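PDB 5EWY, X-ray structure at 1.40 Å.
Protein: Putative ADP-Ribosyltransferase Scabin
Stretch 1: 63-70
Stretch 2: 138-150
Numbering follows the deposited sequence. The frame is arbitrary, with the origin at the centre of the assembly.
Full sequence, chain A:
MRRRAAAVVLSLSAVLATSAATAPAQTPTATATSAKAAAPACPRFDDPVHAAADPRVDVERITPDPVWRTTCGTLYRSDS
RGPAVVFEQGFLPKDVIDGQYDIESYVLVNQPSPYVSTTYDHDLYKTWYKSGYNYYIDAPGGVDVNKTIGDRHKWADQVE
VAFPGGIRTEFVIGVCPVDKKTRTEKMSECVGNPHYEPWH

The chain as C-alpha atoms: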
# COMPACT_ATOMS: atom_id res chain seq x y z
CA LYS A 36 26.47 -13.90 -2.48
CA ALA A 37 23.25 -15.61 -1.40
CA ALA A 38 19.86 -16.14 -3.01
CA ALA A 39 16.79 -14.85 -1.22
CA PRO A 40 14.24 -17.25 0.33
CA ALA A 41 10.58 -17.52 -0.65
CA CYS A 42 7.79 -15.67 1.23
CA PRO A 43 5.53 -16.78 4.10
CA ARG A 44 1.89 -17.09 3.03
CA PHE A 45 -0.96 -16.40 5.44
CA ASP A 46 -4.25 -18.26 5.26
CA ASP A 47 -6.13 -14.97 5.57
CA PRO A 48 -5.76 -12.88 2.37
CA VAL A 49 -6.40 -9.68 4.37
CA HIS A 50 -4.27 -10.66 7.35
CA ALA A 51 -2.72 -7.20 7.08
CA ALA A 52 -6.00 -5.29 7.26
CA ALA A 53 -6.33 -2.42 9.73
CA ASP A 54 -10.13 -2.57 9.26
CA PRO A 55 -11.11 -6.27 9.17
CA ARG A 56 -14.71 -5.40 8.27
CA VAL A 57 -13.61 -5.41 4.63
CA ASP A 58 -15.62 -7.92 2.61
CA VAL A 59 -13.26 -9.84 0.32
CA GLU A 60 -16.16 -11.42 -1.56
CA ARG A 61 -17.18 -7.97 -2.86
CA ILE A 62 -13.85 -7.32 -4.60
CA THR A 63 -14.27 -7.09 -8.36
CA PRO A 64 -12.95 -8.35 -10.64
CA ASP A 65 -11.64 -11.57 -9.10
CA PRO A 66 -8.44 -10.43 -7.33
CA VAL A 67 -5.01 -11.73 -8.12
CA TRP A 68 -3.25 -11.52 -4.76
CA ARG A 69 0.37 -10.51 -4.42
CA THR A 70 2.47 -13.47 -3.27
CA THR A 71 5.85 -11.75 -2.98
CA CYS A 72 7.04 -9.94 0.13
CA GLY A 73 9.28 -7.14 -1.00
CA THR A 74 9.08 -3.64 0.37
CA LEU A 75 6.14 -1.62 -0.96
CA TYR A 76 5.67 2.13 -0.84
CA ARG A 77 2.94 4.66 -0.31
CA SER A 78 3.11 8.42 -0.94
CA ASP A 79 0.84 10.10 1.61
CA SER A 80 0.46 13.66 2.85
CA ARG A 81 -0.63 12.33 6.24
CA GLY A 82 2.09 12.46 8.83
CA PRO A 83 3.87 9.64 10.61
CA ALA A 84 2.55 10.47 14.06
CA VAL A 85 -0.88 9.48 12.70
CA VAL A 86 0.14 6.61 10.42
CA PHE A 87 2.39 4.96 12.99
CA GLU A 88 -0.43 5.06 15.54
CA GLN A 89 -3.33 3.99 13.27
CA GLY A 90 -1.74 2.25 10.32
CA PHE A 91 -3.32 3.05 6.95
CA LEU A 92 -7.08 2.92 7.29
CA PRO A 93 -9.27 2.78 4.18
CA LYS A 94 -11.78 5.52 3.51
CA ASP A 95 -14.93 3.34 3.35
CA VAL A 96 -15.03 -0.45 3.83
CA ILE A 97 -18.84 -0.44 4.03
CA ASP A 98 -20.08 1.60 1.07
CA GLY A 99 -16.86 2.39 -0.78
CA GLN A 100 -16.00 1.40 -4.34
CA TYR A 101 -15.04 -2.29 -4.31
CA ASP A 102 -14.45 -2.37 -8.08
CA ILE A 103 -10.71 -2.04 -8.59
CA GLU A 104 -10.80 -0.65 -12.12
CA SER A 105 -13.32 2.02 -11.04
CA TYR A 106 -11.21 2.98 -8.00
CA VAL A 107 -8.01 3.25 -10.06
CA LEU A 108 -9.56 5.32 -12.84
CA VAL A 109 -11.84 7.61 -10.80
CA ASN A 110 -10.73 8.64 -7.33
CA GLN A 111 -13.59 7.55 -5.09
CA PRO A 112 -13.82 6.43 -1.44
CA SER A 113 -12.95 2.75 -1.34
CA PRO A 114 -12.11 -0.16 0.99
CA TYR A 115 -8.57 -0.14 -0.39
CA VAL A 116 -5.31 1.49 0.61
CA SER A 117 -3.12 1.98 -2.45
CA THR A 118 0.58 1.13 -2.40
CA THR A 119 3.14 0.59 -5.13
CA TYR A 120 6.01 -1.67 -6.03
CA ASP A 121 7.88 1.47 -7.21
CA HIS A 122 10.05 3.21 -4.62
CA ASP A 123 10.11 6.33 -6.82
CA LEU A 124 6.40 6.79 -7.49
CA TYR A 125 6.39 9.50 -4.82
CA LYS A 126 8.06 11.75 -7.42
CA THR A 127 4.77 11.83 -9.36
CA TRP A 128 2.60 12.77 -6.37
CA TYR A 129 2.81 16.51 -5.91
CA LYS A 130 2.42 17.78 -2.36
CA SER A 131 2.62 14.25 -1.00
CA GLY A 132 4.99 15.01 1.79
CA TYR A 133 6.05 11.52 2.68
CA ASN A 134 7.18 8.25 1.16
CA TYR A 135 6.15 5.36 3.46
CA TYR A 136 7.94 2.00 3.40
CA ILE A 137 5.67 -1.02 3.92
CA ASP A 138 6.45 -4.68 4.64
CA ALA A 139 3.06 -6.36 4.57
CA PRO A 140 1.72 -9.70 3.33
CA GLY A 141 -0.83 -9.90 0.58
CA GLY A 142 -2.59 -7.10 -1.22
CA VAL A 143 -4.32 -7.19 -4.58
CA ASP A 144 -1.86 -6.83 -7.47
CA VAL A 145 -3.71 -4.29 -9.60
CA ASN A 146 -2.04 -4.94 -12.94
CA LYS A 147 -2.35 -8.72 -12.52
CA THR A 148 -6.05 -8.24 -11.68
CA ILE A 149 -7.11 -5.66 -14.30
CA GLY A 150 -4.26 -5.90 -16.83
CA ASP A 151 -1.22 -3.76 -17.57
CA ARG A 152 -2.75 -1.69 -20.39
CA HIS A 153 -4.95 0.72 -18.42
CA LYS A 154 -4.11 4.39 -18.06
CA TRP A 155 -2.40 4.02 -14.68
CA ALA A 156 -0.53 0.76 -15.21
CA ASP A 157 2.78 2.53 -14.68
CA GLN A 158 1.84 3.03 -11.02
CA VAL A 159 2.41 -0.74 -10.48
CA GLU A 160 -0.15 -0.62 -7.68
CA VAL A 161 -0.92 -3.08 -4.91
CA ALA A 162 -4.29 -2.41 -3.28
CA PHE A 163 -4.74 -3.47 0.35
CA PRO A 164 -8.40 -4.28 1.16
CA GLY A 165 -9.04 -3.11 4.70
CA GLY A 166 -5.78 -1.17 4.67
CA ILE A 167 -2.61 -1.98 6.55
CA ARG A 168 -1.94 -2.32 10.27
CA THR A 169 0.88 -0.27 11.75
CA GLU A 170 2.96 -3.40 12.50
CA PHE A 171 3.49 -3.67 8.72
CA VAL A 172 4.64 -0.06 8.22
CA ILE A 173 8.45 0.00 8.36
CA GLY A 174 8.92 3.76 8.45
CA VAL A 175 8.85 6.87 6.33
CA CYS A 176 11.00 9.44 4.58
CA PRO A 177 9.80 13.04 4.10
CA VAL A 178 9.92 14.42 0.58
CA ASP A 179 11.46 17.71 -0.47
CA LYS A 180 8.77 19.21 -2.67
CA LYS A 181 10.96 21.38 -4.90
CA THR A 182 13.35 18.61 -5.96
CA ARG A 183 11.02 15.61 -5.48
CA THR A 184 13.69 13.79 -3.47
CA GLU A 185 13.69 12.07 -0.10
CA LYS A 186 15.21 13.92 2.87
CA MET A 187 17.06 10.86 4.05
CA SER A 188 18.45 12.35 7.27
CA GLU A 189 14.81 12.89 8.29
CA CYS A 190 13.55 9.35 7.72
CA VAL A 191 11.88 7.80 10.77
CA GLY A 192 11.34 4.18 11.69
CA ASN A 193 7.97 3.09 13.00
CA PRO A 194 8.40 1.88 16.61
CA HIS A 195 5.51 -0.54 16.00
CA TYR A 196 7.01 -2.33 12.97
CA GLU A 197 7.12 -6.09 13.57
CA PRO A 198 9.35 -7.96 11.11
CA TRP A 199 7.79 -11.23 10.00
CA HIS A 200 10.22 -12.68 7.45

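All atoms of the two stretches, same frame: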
# COMPACT_ATOMS: atom_id res chain seq x y z
N THR A 63 -14.12 -6.79 -6.95
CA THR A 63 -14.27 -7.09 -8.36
C THR A 63 -13.16 -6.38 -9.13
O THR A 63 -12.69 -5.33 -8.70
CB THR A 63 -15.66 -6.67 -8.93
OG1 THR A 63 -15.89 -5.26 -8.72
CG2 THR A 63 -16.76 -7.45 -8.26
N PRO A 64 -12.70 -6.97 -10.24
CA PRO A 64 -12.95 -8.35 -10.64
C PRO A 64 -12.23 -9.30 -9.69
O PRO A 64 -11.64 -8.84 -8.71
CB PRO A 64 -12.36 -8.42 -12.05
CG PRO A 64 -11.33 -7.38 -12.08
CD PRO A 64 -11.79 -6.28 -11.17
N ASP A 65 -12.27 -10.60 -9.98
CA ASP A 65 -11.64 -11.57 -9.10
C ASP A 65 -10.18 -11.16 -8.84
O ASP A 65 -9.42 -10.99 -9.80
CB ASP A 65 -11.69 -12.96 -9.73
CG ASP A 65 -13.09 -13.55 -9.73
OD1 ASP A 65 -13.90 -13.18 -8.85
OD2 ASP A 65 -13.39 -14.38 -10.61
N PRO A 66 -9.78 -10.98 -7.59
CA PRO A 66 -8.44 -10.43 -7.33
C PRO A 66 -7.35 -11.47 -7.56
O PRO A 66 -7.53 -12.66 -7.30
CB PRO A 66 -8.51 -10.02 -5.85
CG PRO A 66 -9.52 -10.89 -5.27
CD PRO A 66 -10.55 -11.12 -6.34
N VAL A 67 -6.25 -10.99 -8.11
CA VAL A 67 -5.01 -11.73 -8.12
C VAL A 67 -4.17 -11.18 -6.98
O VAL A 67 -3.73 -10.02 -7.01
CB VAL A 67 -4.29 -11.61 -9.47
CG1 VAL A 67 -2.99 -12.39 -9.43
CG2 VAL A 67 -5.18 -12.10 -10.59
N TRP A 68 -3.96 -11.98 -5.95
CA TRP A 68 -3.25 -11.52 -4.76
C TRP A 68 -1.75 -11.55 -4.98
O TRP A 68 -1.22 -12.46 -5.63
CB TRP A 68 -3.58 -12.43 -3.58
CG TRP A 68 -5.03 -12.44 -3.26
CD1 TRP A 68 -5.96 -13.35 -3.67
CD2 TRP A 68 -5.73 -11.47 -2.48
NE1 TRP A 68 -7.20 -13.01 -3.18
CE2 TRP A 68 -7.08 -11.86 -2.44
CE3 TRP A 68 -5.35 -10.31 -1.80
CZ2 TRP A 68 -8.06 -11.13 -1.75
CZ3 TRP A 68 -6.31 -9.59 -1.10
CH2 TRP A 68 -7.65 -10.01 -1.09
N ARG A 69 -1.09 -10.55 -4.43
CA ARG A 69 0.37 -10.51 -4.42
C ARG A 69 0.90 -11.62 -3.52
O ARG A 69 0.41 -11.84 -2.41
CB ARG A 69 0.80 -9.15 -3.90
CG ARG A 69 2.26 -9.08 -3.43
CD ARG A 69 2.60 -7.64 -3.11
NE ARG A 69 3.80 -7.45 -2.28
CZ ARG A 69 3.79 -7.49 -0.96
NH1 ARG A 69 4.90 -7.28 -0.26
NH2 ARG A 69 2.68 -7.79 -0.31
N THR A 70 1.89 -12.36 -4.02
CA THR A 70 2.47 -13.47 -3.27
C THR A 70 3.92 -13.23 -2.93
O THR A 70 4.54 -14.08 -2.28
CB THR A 70 2.30 -14.81 -4.02
OG1 THR A 70 2.97 -14.73 -5.28
CG2 THR A 70 0.84 -15.11 -4.24
N ASP A 138 6.05 -3.27 4.74
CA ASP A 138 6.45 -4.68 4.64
C ASP A 138 5.25 -5.47 5.14
O ASP A 138 5.10 -5.73 6.33
CB ASP A 138 7.71 -4.93 5.46
CG ASP A 138 8.10 -6.41 5.51
OD1 ASP A 138 7.72 -7.18 4.61
OD2 ASP A 138 8.82 -6.79 6.45
N ALA A 139 4.35 -5.79 4.22
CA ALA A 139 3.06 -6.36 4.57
C ALA A 139 2.76 -7.53 3.66
O ALA A 139 3.08 -7.48 2.46
CB ALA A 139 1.93 -5.32 4.38
N PRO A 140 2.11 -8.56 4.17
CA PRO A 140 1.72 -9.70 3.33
C PRO A 140 0.49 -9.35 2.53
O PRO A 140 -0.38 -8.59 2.97
CB PRO A 140 1.39 -10.80 4.35
CG PRO A 140 0.95 -10.07 5.57
CD PRO A 140 1.76 -8.78 5.59
N GLY A 141 0.41 -9.92 1.34
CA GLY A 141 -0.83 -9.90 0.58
C GLY A 141 -1.01 -8.66 -0.26
O GLY A 141 -0.07 -8.14 -0.87
N GLY A 142 -2.25 -8.18 -0.31
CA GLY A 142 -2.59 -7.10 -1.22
C GLY A 142 -3.00 -7.62 -2.58
O GLY A 142 -2.62 -8.71 -3.01
N VAL A 143 -3.87 -6.86 -3.24
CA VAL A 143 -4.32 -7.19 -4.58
C VAL A 143 -3.36 -6.54 -5.58
O VAL A 143 -3.20 -5.32 -5.60
CB VAL A 143 -5.76 -6.70 -4.81
CG1 VAL A 143 -6.18 -7.04 -6.22
CG2 VAL A 143 -6.72 -7.30 -3.79
N ASP A 144 -2.75 -7.35 -6.43
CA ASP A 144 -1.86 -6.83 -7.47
C ASP A 144 -2.74 -6.27 -8.59
O ASP A 144 -3.41 -7.01 -9.30
CB ASP A 144 -0.92 -7.93 -7.96
CG ASP A 144 0.11 -7.41 -8.95
OD1 ASP A 144 -0.28 -6.66 -9.86
OD2 ASP A 144 1.31 -7.74 -8.82
N VAL A 145 -2.74 -4.94 -8.72
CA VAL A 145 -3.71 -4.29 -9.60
C VAL A 145 -3.50 -4.72 -11.04
O VAL A 145 -4.45 -5.10 -11.73
CB VAL A 145 -3.66 -2.77 -9.43
CG1 VAL A 145 -4.45 -2.06 -10.56
CG2 VAL A 145 -4.25 -2.37 -8.10
N ASN A 146 -2.27 -4.63 -11.53
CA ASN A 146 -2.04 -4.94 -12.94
C ASN A 146 -2.28 -6.42 -13.25
O ASN A 146 -2.71 -6.75 -14.37
CB ASN A 146 -0.66 -4.50 -13.39
CG ASN A 146 -0.52 -3.00 -13.44
OD1 ASN A 146 -1.48 -2.25 -13.19
ND2 ASN A 146 0.67 -2.54 -13.77
N LYS A 147 -2.04 -7.31 -12.29
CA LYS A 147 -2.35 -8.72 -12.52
C LYS A 147 -3.86 -8.96 -12.51
O LYS A 147 -4.33 -9.92 -13.13
CB LYS A 147 -1.69 -9.60 -11.46
CG LYS A 147 -0.19 -9.70 -11.59
CD LYS A 147 0.37 -10.69 -10.58
CE LYS A 147 1.89 -10.68 -10.55
NZ LYS A 147 2.47 -10.94 -11.89
N THR A 148 -4.61 -8.12 -11.81
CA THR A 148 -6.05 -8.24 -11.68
C THR A 148 -6.81 -7.57 -12.82
O THR A 148 -7.77 -8.15 -13.32
CB THR A 148 -6.48 -7.64 -10.33
OG1 THR A 148 -5.80 -8.35 -9.29
CG2 THR A 148 -7.98 -7.73 -10.10
N ILE A 149 -6.40 -6.38 -13.25
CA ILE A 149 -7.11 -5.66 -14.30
C ILE A 149 -6.30 -5.50 -15.58
O ILE A 149 -6.80 -4.87 -16.53
CB ILE A 149 -7.67 -4.30 -13.82
CG1 ILE A 149 -6.54 -3.29 -13.58
CG2 ILE A 149 -8.57 -4.50 -12.58
CD1 ILE A 149 -7.02 -1.87 -13.30
N GLY A 150 -5.10 -6.05 -15.66
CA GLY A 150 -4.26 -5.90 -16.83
C GLY A 150 -3.25 -4.78 -16.67
O GLY A 150 -3.31 -3.96 -15.75
O HOH W 1 -9.00 -10.66 -12.41
O HOH W 2 6.28 -6.83 2.10
O HOH W 3 2.50 -11.53 0.13

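Arg 69 dominates the contact, burying more surface against the other stretch than any other residue. Its side chain runs out nearly fully extended through three t rotamers, which carries the guanidinium to a set of backbone carbonyls lying near its plane. Arg 69 NH2 donates to Ala 139 O and to Gly 141 O, both at 2.8 Å, while Arg 69 NH1 adds a weak bond to Ala 139 O at 3.3 Å. Arg 69 NH1 also donates to a water 2.8 Å away, which lies 2.9 Å from Asp 138 OD1. The backbone of Arg 69 is engaged too: its N donates to Gly 142 O over 2.8 Å.

That bond belongs to a single beta bridge pairing Trp 68 with Val 143, completed by Asp 144 N donating to Val 67 O at 2.9 Å. Beside it, Val 143 CG2 sits over one face of the indole, 3.6 Å from Trp 68 CZ3.

Val 67 and Thr 148 form the other centre. Val 67 N donates to Thr 148 OG1 at 2.9 Å, and the same hydroxyl donates to Asp 144 O at 2.7 Å, so the Thr 148 side chain ties Val 67 to the start of the helix, where Asp 144 is the N-cap. Val 67 CG1 packs 3.7 Å from Lys 147 CB. Nearby, a water bridges Asp 65 O and Thr 148 O, donating to both.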